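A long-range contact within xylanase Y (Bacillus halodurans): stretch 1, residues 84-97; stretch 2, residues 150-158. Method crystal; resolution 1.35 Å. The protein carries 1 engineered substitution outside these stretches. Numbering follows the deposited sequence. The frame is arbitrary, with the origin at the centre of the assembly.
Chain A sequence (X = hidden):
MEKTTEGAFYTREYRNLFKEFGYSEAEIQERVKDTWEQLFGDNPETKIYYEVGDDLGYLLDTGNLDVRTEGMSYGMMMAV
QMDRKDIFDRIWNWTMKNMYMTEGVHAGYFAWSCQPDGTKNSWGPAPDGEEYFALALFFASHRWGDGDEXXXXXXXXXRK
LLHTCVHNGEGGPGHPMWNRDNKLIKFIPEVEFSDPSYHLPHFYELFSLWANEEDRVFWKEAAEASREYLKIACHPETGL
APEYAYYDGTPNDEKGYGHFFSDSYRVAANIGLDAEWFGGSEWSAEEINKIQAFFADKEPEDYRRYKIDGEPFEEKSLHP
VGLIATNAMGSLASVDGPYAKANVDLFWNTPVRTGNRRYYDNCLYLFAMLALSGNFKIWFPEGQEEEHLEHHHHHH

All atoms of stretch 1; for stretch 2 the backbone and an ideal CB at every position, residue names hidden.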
ATOM      1  N   ARG A  84      12.001 -12.711   5.535  1.00 11.18           N
ATOM      2  CA  ARG A  84      11.710 -14.034   4.999  1.00 10.34           C
ATOM      3  C   ARG A  84      11.991 -14.054   3.498  1.00 10.49           C
ATOM      4  O   ARG A  84      11.085 -13.927   2.677  1.00 11.49           O
ATOM      5  CB  ARG A  84      10.252 -14.413   5.283  1.00 10.91           C
ATOM      6  CG  ARG A  84       9.970 -14.742   6.751  1.00 12.30           C
ATOM      7  CD  ARG A  84      10.765 -15.966   7.206  1.00 13.13           C
ATOM      8  NE  ARG A  84      10.376 -17.174   6.480  1.00 13.71           N
ATOM      9  CZ  ARG A  84       9.288 -17.891   6.745  1.00 15.11           C
ATOM     10  NH1 ARG A  84       8.470 -17.531   7.726  1.00 16.78           N
ATOM     11  NH2 ARG A  84       9.013 -18.967   6.021  1.00 15.87           N
ATOM     12  N   LYS A  85      13.266 -14.212   3.152  1.00 11.55           N
ATOM     13  CA  LYS A  85      13.710 -14.240   1.763  1.00 10.20           C
ATOM     14  C   LYS A  85      13.110 -15.411   0.986  1.00 11.27           C
ATOM     15  O   LYS A  85      12.858 -15.304  -0.214  1.00 12.52           O
ATOM     16  CB  LYS A  85      15.237 -14.318   1.715  1.00 12.21           C
ATOM     17  CG  LYS A  85      15.844 -14.171   0.326  1.00 13.22           C
ATOM     18  CD  LYS A  85      17.369 -14.191   0.403  1.00 15.35           C
ATOM     19  CE  LYS A  85      18.011 -13.860  -0.933  1.00 15.73           C
ATOM     20  NZ  LYS A  85      17.660 -14.852  -1.986  1.00 18.01           N
ATOM     21  N   ASP A  86      12.878 -16.527   1.669  1.00 11.80           N
ATOM     22  CA  ASP A  86      12.304 -17.693   1.013  1.00 13.86           C
ATOM     23  C   ASP A  86      10.916 -17.370   0.462  1.00 11.36           C
ATOM     24  O   ASP A  86      10.598 -17.702  -0.679  1.00 12.14           O
ATOM     25  CB  ASP A  86      12.251 -18.878   1.988  1.00 13.02           C
ATOM     26  CG  ASP A  86      11.423 -18.592   3.231  1.00 16.67           C
ATOM     27  OD1 ASP A  86      11.544 -17.488   3.806  1.00 14.84           O
ATOM     28  OD2 ASP A  86      10.657 -19.487   3.646  1.00 21.30           O
ATOM     29  N   ILE A  87      10.096 -16.704   1.269  1.00 11.72           N
ATOM     30  CA  ILE A  87       8.750 -16.328   0.848  1.00 11.36           C
ATOM     31  C   ILE A  87       8.816 -15.227  -0.210  1.00 10.58           C
ATOM     32  O   ILE A  87       8.106 -15.273  -1.214  1.00  9.80           O
ATOM     33  CB  ILE A  87       7.919 -15.851   2.062  1.00 11.71           C
ATOM     34  CG1 ILE A  87       7.697 -17.029   3.017  1.00 12.55           C
ATOM     35  CG2 ILE A  87       6.592 -15.271   1.604  1.00 12.04           C
ATOM     36  CD1 ILE A  87       6.962 -16.670   4.291  1.00 16.12           C
ATOM     37  N   PHE A  88       9.679 -14.242   0.019  1.00 10.28           N
ATOM     38  CA  PHE A  88       9.849 -13.136  -0.915  1.00 11.04           C
ATOM     39  C   PHE A  88      10.158 -13.660  -2.315  1.00 10.81           C
ATOM     40  O   PHE A  88       9.508 -13.282  -3.289  1.00 10.98           O
ATOM     41  CB  PHE A  88      10.998 -12.237  -0.453  1.00 11.55           C
ATOM     42  CG  PHE A  88      11.164 -10.987  -1.272  1.00 10.23           C
ATOM     43  CD1 PHE A  88      10.650  -9.773  -0.819  1.00  9.70           C
ATOM     44  CD2 PHE A  88      11.835 -11.017  -2.490  1.00 10.44           C
ATOM     45  CE1 PHE A  88      10.806  -8.607  -1.567  1.00 11.33           C
ATOM     46  CE2 PHE A  88      11.994  -9.856  -3.248  1.00 11.24           C
ATOM     47  CZ  PHE A  88      11.479  -8.647  -2.784  1.00 12.09           C
ATOM     48  N   ASP A  89      11.161 -14.530  -2.402  1.00 11.92           N
ATOM     49  CA  ASP A  89      11.580 -15.098  -3.681  1.00 11.79           C
ATOM     50  C   ASP A  89      10.509 -15.951  -4.351  1.00 10.54           C
ATOM     51  O   ASP A  89      10.374 -15.930  -5.572  1.00 11.96           O
ATOM     52  CB  ASP A  89      12.865 -15.910  -3.494  1.00 11.17           C
ATOM     53  CG  ASP A  89      14.080 -15.030  -3.266  1.00 12.36           C
ATOM     54  OD1 ASP A  89      15.158 -15.567  -2.927  1.00 14.25           O
ATOM     55  OD2 ASP A  89      13.961 -13.795  -3.433  1.00 14.09           O
ATOM     56  N   ARG A  90       9.752 -16.705  -3.561  1.00 11.89           N
ATOM     57  CA  ARG A  90       8.690 -17.531  -4.122  1.00 12.56           C
ATOM     58  C   ARG A  90       7.649 -16.643  -4.807  1.00 12.07           C
ATOM     59  O   ARG A  90       7.199 -16.934  -5.916  1.00 13.26           O
ATOM     60  CB  ARG A  90       8.019 -18.364  -3.025  1.00 12.73           C
ATOM     61  CG  ARG A  90       8.780 -19.630  -2.631  1.00 13.12           C
ATOM     62  CD  ARG A  90       8.115 -20.298  -1.433  1.00 13.47           C
ATOM     63  NE  ARG A  90       8.756 -21.554  -1.044  1.00 16.77           N
ATOM     64  CZ  ARG A  90       8.538 -22.725  -1.635  1.00 21.74           C
ATOM     65  NH1 ARG A  90       7.690 -22.816  -2.650  1.00 19.23           N
ATOM     66  NH2 ARG A  90       9.165 -23.811  -1.200  1.00 21.88           N
ATOM     67  N   ILE A  91       7.279 -15.549  -4.146  1.00 10.89           N
ATOM     68  CA  ILE A  91       6.288 -14.623  -4.686  1.00 11.11           C
ATOM     69  C   ILE A  91       6.818 -13.863  -5.904  1.00 11.40           C
ATOM     70  O   ILE A  91       6.137 -13.759  -6.927  1.00 10.71           O
ATOM     71  CB  ILE A  91       5.849 -13.600  -3.609  1.00 10.79           C
ATOM     72  CG1 ILE A  91       5.145 -14.326  -2.458  1.00 11.38           C
ATOM     73  CG2 ILE A  91       4.927 -12.553  -4.224  1.00  8.71           C
ATOM     74  CD1 ILE A  91       4.843 -13.437  -1.262  1.00 12.27           C
ATOM     75  N   TRP A  92       8.030 -13.331  -5.793  1.00 10.38           N
ATOM     76  CA  TRP A  92       8.631 -12.580  -6.889  1.00  9.30           C
ATOM     77  C   TRP A  92       8.829 -13.482  -8.109  1.00 12.03           C
ATOM     78  O   TRP A  92       8.628 -13.059  -9.245  1.00 11.05           O
ATOM     79  CB  TRP A  92       9.966 -11.987  -6.428  1.00 10.62           C
ATOM     80  CG  TRP A  92      10.718 -11.215  -7.473  1.00  9.45           C
ATOM     81  CD1 TRP A  92      12.041 -11.347  -7.780  1.00 11.78           C
ATOM     82  CD2 TRP A  92      10.213 -10.171  -8.323  1.00  9.67           C
ATOM     83  NE1 TRP A  92      12.393 -10.455  -8.763  1.00 11.08           N
ATOM     84  CE2 TRP A  92      11.292  -9.719  -9.114  1.00 10.85           C
ATOM     85  CE3 TRP A  92       8.956  -9.571  -8.491  1.00  9.19           C
ATOM     86  CZ2 TRP A  92      11.157  -8.697 -10.062  1.00 10.73           C
ATOM     87  CZ3 TRP A  92       8.822  -8.551  -9.436  1.00 10.46           C
ATOM     88  CH2 TRP A  92       9.920  -8.128 -10.208  1.00 10.82           C
ATOM     89  N   ASN A  93       9.212 -14.732  -7.870  1.00 12.38           N
ATOM     90  CA  ASN A  93       9.416 -15.675  -8.961  1.00 13.15           C
ATOM     91  C   ASN A  93       8.097 -15.917  -9.702  1.00 12.75           C
ATOM     92  O   ASN A  93       8.060 -15.911 -10.933  1.00 12.06           O
ATOM     93  CB  ASN A  93       9.980 -16.992  -8.417  1.00 14.98           C
ATOM     94  CG  ASN A  93      10.437 -17.929  -9.519  1.00 19.38           C
ATOM     95  OD1 ASN A  93      11.056 -17.503 -10.496  1.00 18.13           O
ATOM     96  ND2 ASN A  93      10.147 -19.216  -9.359  1.00 23.08           N
ATOM     97  N   TRP A  94       7.015 -16.115  -8.953  1.00 11.57           N
ATOM     98  CA  TRP A  94       5.702 -16.345  -9.553  1.00 10.72           C
ATOM     99  C   TRP A  94       5.300 -15.109 -10.355  1.00 13.06           C
ATOM    100  O   TRP A  94       4.772 -15.209 -11.463  1.00 13.28           O
ATOM    101  CB  TRP A  94       4.658 -16.596  -8.461  1.00 11.60           C
ATOM    102  CG  TRP A  94       3.405 -17.303  -8.922  1.00 12.19           C
ATOM    103  CD1 TRP A  94       3.139 -18.642  -8.818  1.00 14.45           C
ATOM    104  CD2 TRP A  94       2.236 -16.710  -9.511  1.00 12.29           C
ATOM    105  NE1 TRP A  94       1.880 -18.916  -9.295  1.00 13.34           N
ATOM    106  CE2 TRP A  94       1.303 -17.751  -9.727  1.00 12.72           C
ATOM    107  CE3 TRP A  94       1.885 -15.401  -9.876  1.00 11.85           C
ATOM    108  CZ2 TRP A  94       0.042 -17.525 -10.290  1.00 14.01           C
ATOM    109  CZ3 TRP A  94       0.627 -15.176 -10.437  1.00 11.76           C
ATOM    110  CH2 TRP A  94      -0.279 -16.237 -10.637  1.00 13.61           C
ATOM    111  N   THR A  95       5.553 -13.941  -9.772  1.00 12.26           N
ATOM    112  CA  THR A  95       5.229 -12.667 -10.399  1.00 10.22           C
ATOM    113  C   THR A  95       5.926 -12.493 -11.746  1.00 10.15           C
ATOM    114  O   THR A  95       5.291 -12.149 -12.744  1.00 10.62           O
ATOM    115  CB  THR A  95       5.623 -11.501  -9.471  1.00 10.40           C
ATOM    116  OG1 THR A  95       4.902 -11.612  -8.238  1.00 10.68           O
ATOM    117  CG2 THR A  95       5.302 -10.164 -10.121  1.00 11.41           C
ATOM    118  N   MET A  96       7.232 -12.724 -11.773  1.00 10.88           N
ATOM    119  CA  MET A  96       7.990 -12.583 -13.008  1.00 10.65           C
ATOM    120  C   MET A  96       7.621 -13.637 -14.045  1.00 12.96           C
ATOM    121  O   MET A  96       7.599 -13.361 -15.243  1.00 13.77           O
ATOM    122  CB  MET A  96       9.490 -12.654 -12.715  1.00 11.28           C
ATOM    123  CG  MET A  96      10.080 -11.353 -12.188  1.00 13.38           C
ATOM    124  SD  MET A  96       9.835  -9.987 -13.346  1.00 16.21           S
ATOM    125  CE  MET A  96      10.633 -10.636 -14.797  1.00 16.02           C
ATOM    126  N   LYS A  97       7.320 -14.839 -13.580  1.00 13.72           N
ATOM    127  CA  LYS A  97       6.972 -15.930 -14.476  1.00 12.72           C
ATOM    128  C   LYS A  97       5.594 -15.790 -15.120  1.00 15.25           C
ATOM    129  O   LYS A  97       5.439 -16.002 -16.324  1.00 16.87           O
ATOM    130  CB  LYS A  97       7.043 -17.252 -13.708  1.00 16.17           C
ATOM    131  CG  LYS A  97       6.813 -18.492 -14.553  1.00 22.59           C
ATOM    132  CD  LYS A  97       6.800 -19.747 -13.688  1.00 26.08           C
ATOM    133  CE  LYS A  97       8.078 -19.880 -12.867  1.00 28.41           C
ATOM    134  NZ  LYS A  97       9.302 -19.947 -13.716  1.00 32.79           N
ATOM    135  N   UNK A 150      19.012 -14.033 -12.371  1.00 16.82           N
ATOM    136  CA  UNK A 150      17.800 -13.247 -12.527  1.00 16.20           C
ATOM    137  C   UNK A 150      16.585 -14.145 -12.322  1.00 18.56           C
ATOM    138  O   UNK A 150      16.650 -15.354 -12.549  1.00 19.74           O
ATOM    139  CB  UNK A 150      17.757 -12.578 -13.902  1.00 16.20           C
ATOM    140  N   UNK A 151      15.450 -13.566 -11.903  1.00 15.16           N
ATOM    141  CA  UNK A 151      15.224 -12.145 -11.612  1.00 15.45           C
ATOM    142  C   UNK A 151      15.543 -11.741 -10.174  1.00 13.17           C
ATOM    143  O   UNK A 151      14.992 -10.764  -9.666  1.00 13.37           O
ATOM    144  CB  UNK A 151      13.766 -11.791 -11.914  1.00 15.45           C
ATOM    145  N   UNK A 152      16.439 -12.470  -9.525  1.00 12.32           N
ATOM    146  CA  UNK A 152      16.768 -12.175  -8.140  1.00 12.04           C
ATOM    147  C   UNK A 152      17.820 -11.089  -7.932  1.00 12.85           C
ATOM    148  O   UNK A 152      18.320 -10.903  -6.823  1.00 14.34           O
ATOM    149  CB  UNK A 152      17.248 -13.460  -7.463  1.00 12.04           C
ATOM    150  N   UNK A 153      18.144 -10.371  -9.006  1.00 13.43           N
ATOM    151  CA  UNK A 153      19.082  -9.255  -8.929  1.00 10.50           C
ATOM    152  C   UNK A 153      18.168  -8.068  -8.615  1.00 11.33           C
ATOM    153  O   UNK A 153      17.928  -7.185  -9.443  1.00 11.79           O
ATOM    154  CB  UNK A 153      19.900  -9.064 -10.208  1.00 10.50           C
ATOM    155  N   UNK A 154      17.661  -8.094  -7.384  1.00 12.87           N
ATOM    156  CA  UNK A 154      16.699  -7.125  -6.858  1.00  9.91           C
ATOM    157  C   UNK A 154      16.818  -5.651  -7.228  1.00 11.12           C
ATOM    158  O   UNK A 154      15.894  -5.092  -7.819  1.00 11.37           O
ATOM    159  CB  UNK A 154      16.754  -7.208  -5.331  1.00  9.91           C
ATOM    160  N   UNK A 155      17.931  -5.014  -6.875  1.00 12.55           N
ATOM    161  CA  UNK A 155      18.080  -3.588  -7.158  1.00 12.86           C
ATOM    162  C   UNK A 155      18.020  -3.245  -8.643  1.00 13.00           C
ATOM    163  O   UNK A 155      17.493  -2.195  -9.013  1.00 12.30           O
ATOM    164  CB  UNK A 155      19.407  -3.090  -6.581  1.00 12.86           C
ATOM    165  N   UNK A 156      18.553  -4.118  -9.495  1.00 10.93           N
ATOM    166  CA  UNK A 156      18.514  -3.866 -10.932  1.00 11.41           C
ATOM    167  C   UNK A 156      17.076  -3.967 -11.426  1.00  9.88           C
ATOM    168  O   UNK A 156      16.651  -3.211 -12.300  1.00 11.80           O
ATOM    169  CB  UNK A 156      19.414  -4.848 -11.684  1.00 11.41           C
ATOM    170  N   UNK A 157      16.330  -4.914 -10.866  1.00 10.81           N
ATOM    171  CA  UNK A 157      14.935  -5.100 -11.243  1.00 10.09           C
ATOM    172  C   UNK A 157      14.135  -3.859 -10.853  1.00 10.93           C
ATOM    173  O   UNK A 157      13.309  -3.373 -11.625  1.00 11.46           O
ATOM    174  CB  UNK A 157      14.353  -6.351 -10.582  1.00 10.09           C
ATOM    175  N   UNK A 158      14.395  -3.349  -9.652  1.00 11.78           N
ATOM    176  CA  UNK A 158      13.700  -2.167  -9.152  1.00 10.98           C
ATOM    177  C   UNK A 158      13.968  -0.942 -10.016  1.00  9.05           C
ATOM    178  O   UNK A 158      13.036  -0.234 -10.394  1.00 10.66           O
ATOM    179  CB  UNK A 158      14.116  -1.884  -7.707  1.00 10.98           C
TER

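Helix 85-97 offers the second stretch a ridge made of Lys-85, Phe-88, Asp-89, Trp-92, Asn-93 and Met-96. Position 150 finds nothing of it within 5.5 Å of its ideal CB, and phi/psi of -70/154 suits almost any residue. It is Gln-150, which stays clear of the helix.

At position 151 CA-to-CB points toward the helix, and the ideal CB already lies 3.7 Å from both Trp-92 NE1 and Met-96 CG, so a compact apolar side chain fits best. The peptide bond before it is cis, which strongly favours proline. Pro-151 is found there: its CB rests 3.7 Å from Met-96 CG, and its CG lies 4.2 Å from Trp-92 CD1. The backbone contributes too, whatever the side chain, since Trp-92 NE1 donates a hydrogen bond of 2.8 Å to Pro-151 O at the edge of the indole.

Position 152 points sideways, its ideal CB 5.2 Å from Asp-89 OD2. A long side chain could turn back over Asp-89, Trp-92 and Asn-93; arginine or lysine might answer the carboxylate, while an aromatic or leucine could cover the carbon surface. Phe-152 takes the second course with an m rotamer. Its CD1 comes 3.5 Å from Asp-89 OD2 and 4.2 Å from Trp-92 CD1, and its CZ lies 4.1 Å from Asn-93 CB.

Position 153 points away and precedes a helix, where Asn, Asp, Ser or Thr are common. Asn-153 makes no capping bond with its side chain; instead OD1 accepts from the side chain of 157 and ND2 donates to that of 156.

Position 154 also points sideways, with no atom of the helix within 5.5 Å of its ideal CB. Further out wait the Phe-88 ring and the salt-bridged pair Lys-85 and Asp-89, so the site calls for a long side chain with a polar tip. Tyr-154 reaches both: its OH accepts from Lys-85 NZ at 3.0 Å and donates to Asp-89 OD2 at 2.6 Å, while the edge of Phe-88 meets the face of its ring.

Positions 155 and 156 are out of reach of the helix and leave the choice open; Ser-155 bonds elsewhere in the structure, and Glu-156 OE2 accepts from Asn-153 ND2.

At position 157 CA-to-CB points toward the helix, its ideal CB 4.0 Å from Trp-92 CZ2. Leucine, methionine or glutamine could lie along the indole. Gln-157 places OE1 3.9 Å from Trp-92 CZ2, at the ring edge, and sends NE2 to Asn-153 OD1 at 3.0 Å.

Position 158 points sideways without contact, and Ala-158 adds none.

Stretch 2 (150-158) QPFNYSEQA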
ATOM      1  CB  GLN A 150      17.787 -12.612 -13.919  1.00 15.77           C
ATOM      2  CG  GLN A 150      18.885 -11.567 -14.092  1.00 15.96           C
ATOM      3  CD  GLN A 150      18.995 -11.039 -15.507  1.00 15.39           C
ATOM      4  OE1 GLN A 150      17.998 -10.914 -16.217  1.00 17.77           O
ATOM      5  NE2 GLN A 150      20.214 -10.704 -15.917  1.00 16.91           N
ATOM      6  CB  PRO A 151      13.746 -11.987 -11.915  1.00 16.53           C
ATOM      7  CG  PRO A 151      13.193 -13.263 -11.349  1.00 18.57           C
ATOM      8  CD  PRO A 151      14.179 -14.315 -11.844  1.00 19.31           C
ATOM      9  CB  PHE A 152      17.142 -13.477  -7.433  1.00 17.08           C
ATOM     10  CG  PHE A 152      16.050 -14.506  -7.487  1.00 14.08           C
ATOM     11  CD1 PHE A 152      14.862 -14.319  -6.785  1.00 15.80           C
ATOM     12  CD2 PHE A 152      16.178 -15.632  -8.293  1.00 14.70           C
ATOM     13  CE1 PHE A 152      13.818 -15.234  -6.889  1.00 14.74           C
ATOM     14  CE2 PHE A 152      15.139 -16.556  -8.404  1.00 18.05           C
ATOM     15  CZ  PHE A 152      13.957 -16.356  -7.702  1.00 17.00           C
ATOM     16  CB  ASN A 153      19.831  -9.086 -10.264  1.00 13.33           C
ATOM     17  CG  ASN A 153      18.907  -9.054 -11.471  1.00 11.89           C
ATOM     18  OD1 ASN A 153      17.882  -9.736 -11.513  1.00 12.81           O
ATOM     19  ND2 ASN A 153      19.288  -8.274 -12.478  1.00 14.01           N
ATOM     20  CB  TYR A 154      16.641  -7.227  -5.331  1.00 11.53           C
ATOM     21  CG  TYR A 154      16.514  -8.632  -4.787  1.00 11.66           C
ATOM     22  CD1 TYR A 154      15.440  -9.455  -5.136  1.00 12.06           C
ATOM     23  CD2 TYR A 154      17.466  -9.132  -3.902  1.00 12.50           C
ATOM     24  CE1 TYR A 154      15.322 -10.748  -4.610  1.00 12.81           C
ATOM     25  CE2 TYR A 154      17.360 -10.415  -3.374  1.00 11.28           C
ATOM     26  CZ  TYR A 154      16.289 -11.216  -3.728  1.00 12.93           C
ATOM     27  OH  TYR A 154      16.190 -12.481  -3.192  1.00 14.76           O
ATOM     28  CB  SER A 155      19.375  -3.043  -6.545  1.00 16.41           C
ATOM     29  OG  SER A 155      20.516  -3.492  -7.248  1.00 15.60           O
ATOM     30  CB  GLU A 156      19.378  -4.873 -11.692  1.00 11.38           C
ATOM     31  CG  GLU A 156      20.850  -4.827 -11.348  1.00 14.27           C
ATOM     32  CD  GLU A 156      21.669  -5.696 -12.271  1.00 14.19           C
ATOM     33  OE1 GLU A 156      21.928  -5.261 -13.412  1.00 18.61           O
ATOM     34  OE2 GLU A 156      22.035  -6.816 -11.862  1.00 20.09           O
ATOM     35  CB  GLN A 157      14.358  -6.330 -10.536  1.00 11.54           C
ATOM     36  CG  GLN A 157      14.951  -7.669 -10.974  1.00 13.64           C
ATOM     37  CD  GLN A 157      14.658  -7.999 -12.426  1.00 13.63           C
ATOM     38  OE1 GLN A 157      13.607  -7.641 -12.957  1.00 15.79           O
ATOM     39  NE2 GLN A 157      15.581  -8.705 -13.072  1.00 17.35           N
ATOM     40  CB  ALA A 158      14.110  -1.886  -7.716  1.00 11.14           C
TER
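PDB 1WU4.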